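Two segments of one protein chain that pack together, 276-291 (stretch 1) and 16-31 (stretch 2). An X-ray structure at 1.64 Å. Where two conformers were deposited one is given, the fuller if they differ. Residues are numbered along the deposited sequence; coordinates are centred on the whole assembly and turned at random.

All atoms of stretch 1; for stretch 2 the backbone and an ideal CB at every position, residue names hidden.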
# COMPACT_ATOMS: atom_id res chain seq x y z
N HIS A 276 6.38 16.60 -16.30
CA HIS A 276 5.15 17.05 -17.00
C HIS A 276 4.15 17.64 -16.03
O HIS A 276 2.93 17.38 -16.15
CB HIS A 276 4.53 15.91 -17.82
CG HIS A 276 5.47 15.30 -18.82
ND1 HIS A 276 6.30 14.28 -18.51
CD2 HIS A 276 5.72 15.63 -20.16
CE1 HIS A 276 7.04 13.95 -19.62
NE2 HIS A 276 6.71 14.80 -20.61
N LYS A 277 4.62 18.44 -15.08
CA LYS A 277 3.74 19.05 -14.08
C LYS A 277 2.50 19.72 -14.72
O LYS A 277 1.38 19.60 -14.21
CB LYS A 277 4.51 20.12 -13.28
CG LYS A 277 3.61 21.08 -12.48
CD LYS A 277 4.41 22.20 -11.80
CE LYS A 277 4.88 21.81 -10.42
NZ LYS A 277 3.81 21.77 -9.35
N ASN A 278 2.73 20.45 -15.82
CA ASN A 278 1.62 21.21 -16.41
C ASN A 278 0.57 20.37 -17.14
O ASN A 278 -0.63 20.61 -17.03
CB ASN A 278 2.18 22.36 -17.25
CG ASN A 278 3.02 23.32 -16.41
OD1 ASN A 278 2.54 23.92 -15.38
ND2 ASN A 278 4.29 23.42 -16.76
N GLN A 279 1.04 19.36 -17.87
CA GLN A 279 0.19 18.61 -18.78
C GLN A 279 -0.03 17.13 -18.43
O GLN A 279 -0.64 16.39 -19.24
CB GLN A 279 0.77 18.78 -20.19
CG GLN A 279 0.79 20.26 -20.63
CD GLN A 279 1.19 20.48 -22.07
OE1 GLN A 279 2.08 19.81 -22.59
NE2 GLN A 279 0.56 21.47 -22.70
N ALA A 280 0.52 16.67 -17.30
CA ALA A 280 0.39 15.25 -16.92
C ALA A 280 -1.03 14.69 -16.96
O ALA A 280 -1.24 13.56 -17.46
CB ALA A 280 1.08 14.92 -15.61
N GLY A 281 -2.00 15.43 -16.42
CA GLY A 281 -3.39 14.96 -16.45
C GLY A 281 -3.88 14.73 -17.88
O GLY A 281 -4.46 13.70 -18.15
N LEU A 282 -3.66 15.71 -18.77
CA LEU A 282 -4.07 15.58 -20.15
C LEU A 282 -3.42 14.40 -20.81
O LEU A 282 -4.07 13.59 -21.50
CB LEU A 282 -3.74 16.86 -20.95
CG LEU A 282 -4.43 18.15 -20.53
CD1 LEU A 282 -3.79 19.34 -21.27
CD2 LEU A 282 -5.95 18.07 -20.76
N LEU A 283 -2.11 14.30 -20.62
CA LEU A 283 -1.34 13.26 -21.29
C LEU A 283 -1.72 11.87 -20.77
O LEU A 283 -1.91 10.92 -21.56
CB LEU A 283 0.15 13.53 -21.13
CG LEU A 283 0.71 14.76 -21.83
CD1 LEU A 283 2.10 15.11 -21.24
CD2 LEU A 283 0.75 14.55 -23.34
N GLY A 284 -1.91 11.75 -19.47
CA GLY A 284 -2.32 10.44 -18.93
C GLY A 284 -3.71 10.03 -19.33
O GLY A 284 -3.98 8.83 -19.55
N ALA A 285 -4.60 11.01 -19.44
CA ALA A 285 -5.97 10.74 -19.89
C ALA A 285 -5.88 10.14 -21.30
O ALA A 285 -6.55 9.16 -21.61
CB ALA A 285 -6.81 12.01 -19.89
N VAL A 286 -5.04 10.74 -22.13
CA VAL A 286 -4.81 10.24 -23.47
C VAL A 286 -4.24 8.83 -23.50
O VAL A 286 -4.73 7.97 -24.25
CB VAL A 286 -4.02 11.24 -24.35
CG1 VAL A 286 -3.57 10.62 -25.70
CG2 VAL A 286 -4.90 12.49 -24.55
N TYR A 287 -3.23 8.58 -22.70
CA TYR A 287 -2.71 7.24 -22.57
C TYR A 287 -3.79 6.22 -22.25
O TYR A 287 -3.88 5.17 -22.91
CB TYR A 287 -1.58 7.19 -21.56
CG TYR A 287 -0.88 5.87 -21.45
CD1 TYR A 287 0.22 5.58 -22.25
CD2 TYR A 287 -1.25 4.97 -20.48
CE1 TYR A 287 0.90 4.40 -22.12
CE2 TYR A 287 -0.55 3.78 -20.34
CZ TYR A 287 0.52 3.51 -21.17
OH TYR A 287 1.24 2.34 -21.05
N HIS A 288 -4.61 6.52 -21.24
CA HIS A 288 -5.73 5.63 -20.91
C HIS A 288 -6.65 5.42 -22.09
O HIS A 288 -7.01 4.29 -22.39
CB HIS A 288 -6.48 6.17 -19.69
CG HIS A 288 -7.72 5.41 -19.37
ND1 HIS A 288 -7.70 4.11 -19.03
CD2 HIS A 288 -9.06 5.79 -19.38
CE1 HIS A 288 -8.97 3.69 -18.82
NE2 HIS A 288 -9.80 4.71 -19.05
N PHE A 289 -7.03 6.50 -22.78
CA PHE A 289 -7.89 6.42 -23.96
C PHE A 289 -7.28 5.50 -25.01
O PHE A 289 -7.97 4.64 -25.56
CB PHE A 289 -8.09 7.82 -24.57
CG PHE A 289 -8.87 7.82 -25.86
CD1 PHE A 289 -10.22 8.05 -25.87
CD2 PHE A 289 -8.22 7.59 -27.06
CE1 PHE A 289 -10.92 8.04 -27.06
CE2 PHE A 289 -8.91 7.57 -28.25
CZ PHE A 289 -10.27 7.80 -28.25
N LEU A 290 -5.97 5.67 -25.26
CA LEU A 290 -5.27 4.86 -26.27
C LEU A 290 -5.24 3.35 -25.91
O LEU A 290 -5.36 2.49 -26.79
CB LEU A 290 -3.85 5.39 -26.50
CG LEU A 290 -3.74 6.74 -27.23
CD1 LEU A 290 -2.30 7.25 -27.20
CD2 LEU A 290 -4.26 6.71 -28.67
N GLN A 291 -5.11 3.05 -24.62
CA GLN A 291 -5.17 1.68 -24.10
C GLN A 291 -6.56 1.09 -24.29
O GLN A 291 -6.72 -0.08 -24.68
CB GLN A 291 -4.82 1.65 -22.61
CG GLN A 291 -3.32 1.73 -22.31
CD GLN A 291 -3.02 1.28 -20.90
OE1 GLN A 291 -3.70 1.69 -19.95
NE2 GLN A 291 -2.03 0.43 -20.76
N UNK A 16 -9.84 24.05 -15.29
CA UNK A 16 -10.11 22.97 -16.20
C UNK A 16 -9.14 23.16 -17.34
O UNK A 16 -9.16 24.22 -17.99
CB UNK A 16 -11.57 22.95 -16.67
N UNK A 17 -8.23 22.20 -17.53
CA UNK A 17 -7.33 22.24 -18.66
C UNK A 17 -7.89 21.39 -19.80
O UNK A 17 -8.50 20.35 -19.57
CB UNK A 17 -5.94 21.76 -18.25
N UNK A 18 -7.67 21.85 -21.03
CA UNK A 18 -8.24 21.21 -22.20
C UNK A 18 -7.19 21.24 -23.30
O UNK A 18 -6.40 22.20 -23.39
CB UNK A 18 -9.53 21.90 -22.64
N UNK A 19 -7.17 20.22 -24.15
CA UNK A 19 -6.25 20.20 -25.26
C UNK A 19 -6.72 19.29 -26.37
O UNK A 19 -7.62 18.46 -26.18
CB UNK A 19 -4.86 19.77 -24.78
N UNK A 20 -6.12 19.49 -27.54
CA UNK A 20 -6.26 18.55 -28.64
C UNK A 20 -4.88 17.90 -28.73
O UNK A 20 -3.85 18.58 -28.82
CB UNK A 20 -6.69 19.22 -29.95
N UNK A 21 -4.89 16.57 -28.64
CA UNK A 21 -3.68 15.80 -28.45
C UNK A 21 -3.63 14.73 -29.55
O UNK A 21 -4.64 14.05 -29.87
CB UNK A 21 -3.63 15.18 -27.05
N UNK A 22 -2.45 14.58 -30.12
CA UNK A 22 -2.21 13.55 -31.11
C UNK A 22 -1.78 12.29 -30.34
O UNK A 22 -1.30 12.38 -29.21
CB UNK A 22 -1.16 13.99 -32.13
N UNK A 23 -1.93 11.11 -30.97
CA UNK A 23 -1.68 9.87 -30.25
C UNK A 23 -0.26 9.67 -29.68
O UNK A 23 -0.12 8.77 -28.85
CB UNK A 23 -1.99 8.71 -31.19
N UNK A 24 0.72 10.50 -30.08
CA UNK A 24 2.11 10.43 -29.58
C UNK A 24 2.42 11.46 -28.49
O UNK A 24 3.57 11.56 -28.02
CB UNK A 24 3.09 10.63 -30.74
N UNK A 25 1.41 12.22 -28.09
CA UNK A 25 1.50 13.13 -26.93
C UNK A 25 1.79 14.57 -27.28
O UNK A 25 1.96 15.43 -26.38
CB UNK A 25 2.59 12.64 -25.97
N UNK A 26 1.90 14.85 -28.59
CA UNK A 26 2.01 16.23 -29.06
C UNK A 26 0.64 16.90 -28.84
O UNK A 26 -0.41 16.42 -29.31
CB UNK A 26 2.43 16.29 -30.53
N UNK A 27 0.66 17.99 -28.08
CA UNK A 27 -0.55 18.74 -27.76
C UNK A 27 -0.59 19.95 -28.67
O UNK A 27 0.20 20.89 -28.48
CB UNK A 27 -0.59 19.15 -26.29
N UNK A 28 -1.50 19.93 -29.65
CA UNK A 28 -1.47 20.89 -30.76
C UNK A 28 -2.32 22.12 -30.50
O UNK A 28 -2.16 23.12 -31.19
CB UNK A 28 -1.94 20.21 -32.05
N UNK A 29 -3.17 22.06 -29.47
CA UNK A 29 -4.00 23.19 -29.04
C UNK A 29 -4.32 23.02 -27.57
O UNK A 29 -4.53 21.89 -27.10
CB UNK A 29 -5.28 23.29 -29.87
N UNK A 30 -4.31 24.11 -26.82
CA UNK A 30 -4.76 24.10 -25.42
C UNK A 30 -5.78 25.23 -25.14
O UNK A 30 -5.90 26.20 -25.89
CB UNK A 30 -3.56 24.24 -24.49
N UNK A 31 -6.51 25.05 -24.04
CA UNK A 31 -7.43 26.04 -23.51
C UNK A 31 -7.60 25.75 -22.03
O UNK A 31 -7.64 24.60 -21.62
CB UNK A 31 -8.77 26.02 -24.24

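Position 16 lies in a strand that begins earlier in the chain, with its CB out of reach of stretch 1. Nothing here selects a side chain. It is L16.

Position 17 points toward stretch 1. Its ideal CB lies 4.4 Å from L282 CD1, while the carbonyls of K277 and N278 lie farther along. An aliphatic stem would suit the leucine, and a donor at the tip of a long chain would suit the carbonyls. The residue is K17. Its extended chain brings NZ to 2.9 Å from N278 O, the one direct hydrogen bond across the stretches. Water 1 adds a second link, accepting from K17 NZ and donating to N278 OD1.

Position 18 points away, so its side chain is little constrained by stretch 1. It is M18, a selenomethionine. Its backbone still meets the helix, with CA 4.1 Å from L282 CD2.

Position 19 points toward stretch 1, but an ideal CB would sit 3.7 Å from L282 CD1 and 3.1 Å from the carbonyl O of position 29. Little or no side chain fits. It is G19, which leaves L282 against the strand backbone: L282 CD2 is 3.6 Å from K17 O.

Position 20 points away. It is V20.

Position 21 points toward stretch 1, its ideal CB 3.9 Å from V286 CG2. A compact apolar residue would suit. It is V21, packed against V286.

Position 22 points away and begins a type I turn. It is L22.

Position 23 points sideways, its ideal CB 3.9 Å from L290 CD2. A phi of -60° at this place in the turn allows proline, among others. It is P23; its CB packs 4.0 Å from L290 CD2.

Positions 24 and 26 point away, and polar residues are acceptable. They are H24 and E26, joined by a hydrogen bond from H24 NE2 to E26 OE1.

Position 25 has phi/psi of 98/2. A CB would jam against the preceding carbonyl O and lie 3.7 Å from L283 CD2. This calls for glycine, and G25 is found.

Position 27 points toward L282, L283 and Q279. A branched or long aliphatic chain would suit. It is I27. Its CD1 reaches 3.9 Å from L283 CD2, 4.4 Å from L282 CD1 and 3.3 Å from Q279 OE1. Water 2 accepts from Q279 NE2 and donates weakly to I27 O.

Positions 28, 29 and 31 are out of reach, and are I28, L29 and K31.

Position 30 points toward Q279, its ideal CB 5.3 Å from NE2. A small or medium residue fits. It is T30, with CG2 4.0 Å from Q279 NE2.

Stretch 2 (16-31) LKMGVVLPHGEIILTK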
# COMPACT_ATOMS: atom_id res chain seq x y z
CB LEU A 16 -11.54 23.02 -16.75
CG LEU A 16 -11.91 22.01 -17.85
CD1 LEU A 16 -11.86 20.54 -17.37
CD2 LEU A 16 -13.26 22.32 -18.45
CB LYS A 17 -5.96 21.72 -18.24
CG LYS A 17 -5.25 22.59 -17.21
CD LYS A 17 -3.97 21.90 -16.75
CE LYS A 17 -3.13 22.76 -15.81
NZ LYS A 17 -2.18 21.95 -15.01
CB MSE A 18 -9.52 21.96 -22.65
CG MSE A 18 -10.43 22.38 -21.52
SE MSE A 18 -11.93 23.51 -22.11
CE MSE A 18 -11.65 24.86 -20.84
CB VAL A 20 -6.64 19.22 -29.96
CG1 VAL A 20 -6.59 18.21 -31.13
CG2 VAL A 20 -8.02 19.91 -29.83
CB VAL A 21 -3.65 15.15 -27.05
CG1 VAL A 21 -2.27 14.55 -26.74
CG2 VAL A 21 -4.08 16.16 -25.99
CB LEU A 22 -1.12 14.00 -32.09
CG LEU A 22 -1.39 15.30 -32.87
CD1 LEU A 22 -0.24 15.63 -33.83
CD2 LEU A 22 -2.71 15.21 -33.64
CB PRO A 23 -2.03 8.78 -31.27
CG PRO A 23 -2.97 9.44 -32.22
CD PRO A 23 -2.45 10.84 -32.33
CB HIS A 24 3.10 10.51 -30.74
CG HIS A 24 3.28 11.90 -31.33
ND1 HIS A 24 4.47 12.54 -31.31
CD2 HIS A 24 2.40 12.74 -32.03
CE1 HIS A 24 4.35 13.73 -31.94
NE2 HIS A 24 3.08 13.86 -32.38
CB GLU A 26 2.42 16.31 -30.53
CG GLU A 26 2.55 17.76 -30.99
CD GLU A 26 2.93 17.90 -32.43
OE1 GLU A 26 3.20 16.86 -33.10
OE2 GLU A 26 2.94 19.06 -32.90
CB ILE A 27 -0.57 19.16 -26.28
CG1 ILE A 27 -0.62 17.91 -25.41
CG2 ILE A 27 -1.78 20.02 -25.97
CD1 ILE A 27 -0.53 18.20 -23.93
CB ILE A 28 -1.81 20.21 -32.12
CG1 ILE A 28 -3.24 19.73 -32.18
CG2 ILE A 28 -0.87 19.04 -32.40
CD1 ILE A 28 -3.71 19.30 -33.57
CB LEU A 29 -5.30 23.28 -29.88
CG LEU A 29 -6.23 24.49 -29.64
CD1 LEU A 29 -6.71 25.09 -30.96
CD2 LEU A 29 -7.40 24.17 -28.72
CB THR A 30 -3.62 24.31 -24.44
OG1 THR A 30 -3.02 25.56 -24.69
CG2 THR A 30 -2.56 23.20 -24.55
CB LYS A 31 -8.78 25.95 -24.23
CG LYS A 31 -9.73 27.12 -23.95
CD LYS A 31 -11.08 26.89 -24.61
CE LYS A 31 -12.04 28.04 -24.35
NZ LYS A 31 -13.39 27.73 -24.91
O HOH W 1 -0.25 24.09 -15.07
O HOH W 2 1.42 22.20 -25.54
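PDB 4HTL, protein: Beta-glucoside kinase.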